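Local atomic coordinates of viral interleukin-10 homolog (Human herpesvirus 5, PDB entry 1LQS), a protein that mimics human interleukin-10, binding the host interleukin-10 receptor as a disulfide-linked homodimer and triggering immunosuppressive signalling that the virus exploits. Residues D23-L28 with S101-M106; T15-C19 with Q108-L112. All blocks are in the same frame, centred on the assembly; numbering follows the deposited sequence.

Early and late parts of a chain can be fastened to each other by unlike means, and this cytokine illustrates it with nested closures. From the first modelled residue, the chain passes through 15-19, turns through 23-28 into helix 25-42, runs through helices 62-84 and 89-106, and returns at 101-106 and 108-112. Contact 1 closes the inner loop by side-chain packing and a salt bridge; contact 2 closes the outer one with a disulfide, so contact 1 is nested within it. Their centres lie about 11 Å apart, and they meet where Tyr24 OH probably hydrogen-bonds Gln18 O at 2.6 Å. Together they tie the N-terminal loop and helix 25-42 to the end of helix 89-106 and the loop that follows it, beside the second subunit.

Contact 1 (D23-L28 with S101-M106); sequences DYATRL and SIYKDM
A buried aromatic ring and a charged side chain one helical turn later can share the work of joining two helices. Residues 23-28 enter a helix, regular from Ala25, with Leu28 N bonded to Tyr24 O at 2.9 Å; residues 101-106 are the last helical turns of 89-106. The backbones are closest at Tyr24 and Ile102, with CA atoms 6.8 Å apart. First comes Asp23, whose OD1 stands 4.3 Å from Asp105 OD1, a proximity of like charges. The CA-to-CB bond of Tyr24 points sideways, but the m rotamer carries the ring into the interface: CD2 lies 3.6 Å from Ile102 CG2 and CE2 3.9 Å from Met106 CG. Its OH is 3.0 Å from Asp105 O, but its hydrogen-bond partner is Gln18 O. Arg27 then starts toward the partner helix with chi1 m and bends through chi2 and chi3 values near 115°. Its NH2 makes a salt bridge to Asp105 OD1 at 2.6 Å, near the guanidinium plane, while NE and NH2 each donate to Ser101 OG at 3.1 Å. Ile102 CA lies over one guanidinium face, and Arg27 CB rests 3.8 Å from Ile102 CG1. Arg27 NH1 also makes a weak hydrogen bond, 2.9 Å, to Asp23 O. Leu28 N lies 4.4 Å from Ile102 CD1. An apolar patch (Tyr24, Ile102, Met106) thus adjoins a polar cluster (Arg27, Ser101, Asp105) between two bundle helices. Behind helix 89-106, Tyr103 and Met106 pack on helix 62-84; from helix 142-155 of the second subunit, Leu149 packs on Ile102 and Met106, and Leu153 on Tyr24, within the intertwined IL-10 dimer.

Contact 2 (T15-C19 with Q108-L112); sequences TKPQC and QCPLL
Where two short irregular segments have little repetitive structure to align them, a covalent link can fix their separation. Here the link is the disulfide between Cys19 SG and Cys109 SG, 2.0 Å long with chi3 of 97°. The same two residues make the closest backbone approach, with CA atoms 5.2 Å apart. Cys109 has chi1 t and points toward the other segment, whereas Cys19 leaves its backbone sideways with chi1 at -97°, between wells. No hydrogen bond crosses between the segments. Each is instead turned internally: 17-19 and 110-112 are short 3-10 segments, and Leu112 N bonds Cys109 O at 3.0 Å. Van der Waals contacts flank the bridge. Gln18 O sits 3.2 Å from Cys109 CB and 3.5 Å from Leu112 CD1, while Cys19 CA is 4.4 Å from that same CD1 and Cys19 SG is 4.5 Å from Pro110 CD. Two further approaches to Gln108 involve no hydrogen bond: Lys16, extended through its first three chi angles, brings CE within 3.2 Å of Gln108 O, and Gln18, with chi1 m and chi2 p, places its OE1 3.9 Å from Gln108 OE1. Three polar groups have partners beyond the pair: Gln18 O receives Tyr24 OH, Gln108 NE2 bonds Lys104 O, and Leu112 O bonds Tyr152 OH of the second subunit. The disulfide thus ties the loop preceding helix 25-42 to the one between helices 89-106 and 116-126, covalently closing a loop that holds helices 25-42, 62-84 and 89-106. It is one of two intrachain disulfides, with Cys63 to Cys114, in this helical cytokine of the IL-10 family.

Contact 1 (D23-L28 with S101-M106)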
loop_
_atom_site.group_PDB
_atom_site.type_symbol
_atom_site.label_atom_id
_atom_site.label_comp_id
_atom_site.label_asym_id
_atom_site.label_seq_id
_atom_site.Cartn_x
_atom_site.Cartn_y
_atom_site.Cartn_z
ATOM N N ASP C 23 15.104 0.756 17.917
ATOM C CA ASP C 23 16.414 0.118 17.851
ATOM C C ASP C 23 17.402 0.791 16.896
ATOM O O ASP C 23 18.579 0.427 16.848
ATOM C CB ASP C 23 16.242 -1.361 17.476
ATOM C CG ASP C 23 17.147 -2.290 18.294
ATOM O OD1 ASP C 23 18.090 -2.893 17.715
ATOM O OD2 ASP C 23 16.908 -2.416 19.522
ATOM N N TYR C 24 16.932 1.780 16.143
ATOM C CA TYR C 24 17.799 2.474 15.204
ATOM C C TYR C 24 18.067 3.920 15.615
ATOM O O TYR C 24 18.793 4.639 14.925
ATOM C CB TYR C 24 17.180 2.447 13.804
ATOM C CG TYR C 24 16.947 1.055 13.278
ATOM C CD1 TYR C 24 15.728 0.399 13.479
ATOM C CD2 TYR C 24 17.962 0.368 12.619
ATOM C CE1 TYR C 24 15.534 -0.906 13.045
ATOM C CE2 TYR C 24 17.779 -0.931 12.180
ATOM C CZ TYR C 24 16.567 -1.564 12.397
ATOM O OH TYR C 24 16.417 -2.864 11.975
ATOM N N ALA C 25 17.500 4.339 16.744
ATOM C CA ALA C 25 17.660 5.710 17.220
ATOM C C ALA C 25 19.098 6.191 17.513
ATOM O O ALA C 25 19.474 7.290 17.093
ATOM C CB ALA C 25 16.772 5.936 18.431
ATOM N N THR C 26 19.908 5.390 18.198
ATOM C CA THR C 26 21.266 5.826 18.521
ATOM C C THR C 26 22.180 5.932 17.307
ATOM O O THR C 26 22.986 6.866 17.212
ATOM C CB THR C 26 21.938 4.923 19.575
ATOM O OG1 THR C 26 21.163 4.932 20.777
ATOM C CG2 THR C 26 23.323 5.457 19.914
ATOM N N ARG C 27 22.066 4.983 16.382
ATOM C CA ARG C 27 22.885 5.037 15.182
ATOM C C ARG C 27 22.379 6.183 14.324
ATOM O O ARG C 27 23.154 6.854 13.639
ATOM C CB ARG C 27 22.822 3.722 14.413
ATOM C CG ARG C 27 23.547 2.589 15.114
ATOM C CD ARG C 27 22.566 1.503 15.497
ATOM N NE ARG C 27 22.805 0.283 14.736
ATOM C CZ ARG C 27 21.903 -0.676 14.581
ATOM N NH1 ARG C 27 20.702 -0.549 15.126
ATOM N NH2 ARG C 27 22.212 -1.766 13.895
ATOM N N LEU C 28 21.078 6.413 14.351
ATOM C CA LEU C 28 20.556 7.527 13.592
ATOM C C LEU C 28 21.198 8.784 14.172
ATOM O O LEU C 28 21.571 9.698 13.438
ATOM C CB LEU C 28 19.044 7.617 13.730
ATOM C CG LEU C 28 18.221 6.735 12.804
ATOM C CD1 LEU C 28 16.751 6.771 13.207
ATOM C CD2 LEU C 28 18.398 7.233 11.398
ATOM N N SER C 101 25.815 -0.699 9.733
ATOM C CA SER C 101 25.228 -1.326 10.906
ATOM C C SER C 101 23.709 -1.328 10.798
ATOM O O SER C 101 23.058 -2.346 11.059
ATOM C CB SER C 101 25.662 -0.580 12.167
ATOM O OG SER C 101 25.160 -1.206 13.332
ATOM N N ILE C 102 23.148 -0.185 10.414
ATOM C CA ILE C 102 21.703 -0.063 10.255
ATOM C C ILE C 102 21.158 -0.998 9.156
ATOM O O ILE C 102 20.157 -1.684 9.368
ATOM C CB ILE C 102 21.301 1.398 9.923
ATOM C CG1 ILE C 102 21.722 2.315 11.069
ATOM C CG2 ILE C 102 19.799 1.495 9.711
ATOM C CD1 ILE C 102 21.268 3.736 10.907
ATOM N N TYR C 103 21.825 -1.034 7.998
ATOM C CA TYR C 103 21.392 -1.878 6.884
ATOM C C TYR C 103 21.321 -3.363 7.222
ATOM O O TYR C 103 20.344 -4.029 6.891
ATOM C CB TYR C 103 22.313 -1.702 5.679
ATOM C CG TYR C 103 21.754 -2.305 4.401
ATOM C CD1 TYR C 103 20.559 -1.838 3.855
ATOM C CD2 TYR C 103 22.414 -3.331 3.743
ATOM C CE1 TYR C 103 20.036 -2.376 2.692
ATOM C CE2 TYR C 103 21.896 -3.876 2.577
ATOM C CZ TYR C 103 20.705 -3.392 2.056
ATOM O OH TYR C 103 20.186 -3.919 0.896
ATOM N N LYS C 104 22.363 -3.885 7.861
ATOM C CA LYS C 104 22.389 -5.289 8.238
ATOM C C LYS C 104 21.211 -5.622 9.142
ATOM O O LYS C 104 20.661 -6.719 9.063
ATOM C CB LYS C 104 23.703 -5.633 8.949
ATOM C CG LYS C 104 24.924 -5.559 8.030
ATOM C CD LYS C 104 26.206 -5.984 8.734
ATOM C CE LYS C 104 27.399 -5.894 7.788
ATOM N NZ LYS C 104 28.693 -6.255 8.439
ATOM N N ASP C 105 20.822 -4.674 9.998
ATOM C CA ASP C 105 19.690 -4.884 10.902
ATOM C C ASP C 105 18.340 -4.727 10.216
ATOM O O ASP C 105 17.372 -5.374 10.597
ATOM C CB ASP C 105 19.758 -3.924 12.087
ATOM C CG ASP C 105 20.593 -4.465 13.222
ATOM O OD1 ASP C 105 20.609 -3.817 14.297
ATOM O OD2 ASP C 105 21.232 -5.534 13.034
ATOM N N MET C 106 18.272 -3.857 9.217
ATOM C CA MET C 106 17.031 -3.642 8.496
ATOM C C MET C 106 16.637 -4.844 7.622
ATOM O O MET C 106 15.443 -5.130 7.461
ATOM C CB MET C 106 17.140 -2.397 7.626
ATOM C CG MET C 106 17.064 -1.082 8.368
ATOM S SD MET C 106 17.236 0.245 7.153
ATOM C CE MET C 106 15.658 0.145 6.328
#

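Contact 2 (T15-C19 with Q108-L112)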
loop_
_atom_site.group_PDB
_atom_site.type_symbol
_atom_site.label_atom_id
_atom_site.label_comp_id
_atom_site.label_asym_id
_atom_site.label_seq_id
_atom_site.Cartn_x
_atom_site.Cartn_y
_atom_site.Cartn_z
ATOM N N THR C 15 7.419 -9.314 19.733
ATOM C CA THR C 15 7.887 -9.006 18.352
ATOM C C THR C 15 9.390 -9.281 18.197
ATOM O O THR C 15 9.953 -10.077 18.946
ATOM C CB THR C 15 7.586 -7.530 17.988
ATOM O OG1 THR C 15 7.764 -7.342 16.580
ATOM C CG2 THR C 15 8.517 -6.582 18.742
ATOM N N LYS C 16 10.025 -8.633 17.221
ATOM C CA LYS C 16 11.463 -8.792 16.955
ATOM C C LYS C 16 12.159 -7.434 17.149
ATOM O O LYS C 16 11.672 -6.403 16.677
ATOM C CB LYS C 16 11.663 -9.288 15.524
ATOM C CG LYS C 16 13.056 -9.780 15.204
ATOM C CD LYS C 16 13.098 -10.313 13.773
ATOM C CE LYS C 16 14.465 -10.868 13.412
ATOM N NZ LYS C 16 14.880 -11.948 14.352
ATOM N N PRO C 17 13.313 -7.412 17.835
ATOM C CA PRO C 17 14.013 -6.142 18.060
ATOM C C PRO C 17 14.464 -5.368 16.814
ATOM O O PRO C 17 14.200 -4.173 16.713
ATOM C CB PRO C 17 15.169 -6.545 18.978
ATOM C CG PRO C 17 15.466 -7.935 18.546
ATOM C CD PRO C 17 14.091 -8.546 18.364
ATOM N N GLN C 18 15.132 -6.031 15.871
ATOM C CA GLN C 18 15.584 -5.354 14.655
ATOM C C GLN C 18 14.393 -4.922 13.799
ATOM O O GLN C 18 14.547 -4.581 12.629
ATOM C CB GLN C 18 16.498 -6.263 13.817
ATOM C CG GLN C 18 17.738 -6.784 14.528
ATOM C CD GLN C 18 17.449 -7.987 15.416
ATOM O OE1 GLN C 18 18.356 -8.553 16.030
ATOM N NE2 GLN C 18 16.182 -8.382 15.486
ATOM N N CYS C 19 13.204 -4.951 14.382
ATOM C CA CYS C 19 11.992 -4.555 13.677
ATOM C C CYS C 19 11.442 -3.284 14.305
ATOM O O CYS C 19 10.612 -2.596 13.720
ATOM C CB CYS C 19 10.927 -5.649 13.777
ATOM S SG CYS C 19 10.748 -6.843 12.405
ATOM N N GLN C 108 16.849 -7.760 8.325
ATOM C CA GLN C 108 16.659 -8.849 9.265
ATOM C C GLN C 108 15.196 -8.782 9.737
ATOM O O GLN C 108 14.727 -9.639 10.493
ATOM C CB GLN C 108 17.640 -8.659 10.424
ATOM C CG GLN C 108 18.053 -9.908 11.163
ATOM C CD GLN C 108 19.414 -9.743 11.829
ATOM O OE1 GLN C 108 19.700 -10.358 12.864
ATOM N NE2 GLN C 108 20.269 -8.915 11.225
ATOM N N CYS C 109 14.494 -7.743 9.272
ATOM C CA CYS C 109 13.080 -7.512 9.586
ATOM C C CYS C 109 12.256 -7.408 8.287
ATOM O O CYS C 109 12.387 -6.444 7.523
ATOM C CB CYS C 109 12.905 -6.216 10.400
ATOM S SG CYS C 109 11.151 -5.807 10.703
ATOM N N PRO C 110 11.387 -8.400 8.027
ATOM C CA PRO C 110 10.522 -8.467 6.837
ATOM C C PRO C 110 9.713 -7.198 6.638
ATOM O O PRO C 110 9.677 -6.618 5.551
ATOM C CB PRO C 110 9.612 -9.648 7.134
ATOM C CG PRO C 110 10.473 -10.528 7.959
ATOM C CD PRO C 110 11.153 -9.562 8.899
ATOM N N LEU C 111 9.059 -6.783 7.713
ATOM C CA LEU C 111 8.216 -5.603 7.708
ATOM C C LEU C 111 8.958 -4.325 7.280
ATOM O O LEU C 111 8.342 -3.367 6.795
ATOM C CB LEU C 111 7.611 -5.445 9.099
ATOM C CG LEU C 111 6.159 -4.990 9.169
ATOM C CD1 LEU C 111 5.329 -5.773 8.161
ATOM C CD2 LEU C 111 5.635 -5.185 10.597
ATOM N N LEU C 112 10.279 -4.316 7.445
ATOM C CA LEU C 112 11.065 -3.146 7.063
ATOM C C LEU C 112 11.415 -3.112 5.578
ATOM O O LEU C 112 11.754 -2.056 5.043
ATOM C CB LEU C 112 12.349 -3.071 7.886
ATOM C CG LEU C 112 12.126 -2.715 9.347
ATOM C CD1 LEU C 112 13.466 -2.560 10.020
ATOM C CD2 LEU C 112 11.310 -1.433 9.440
#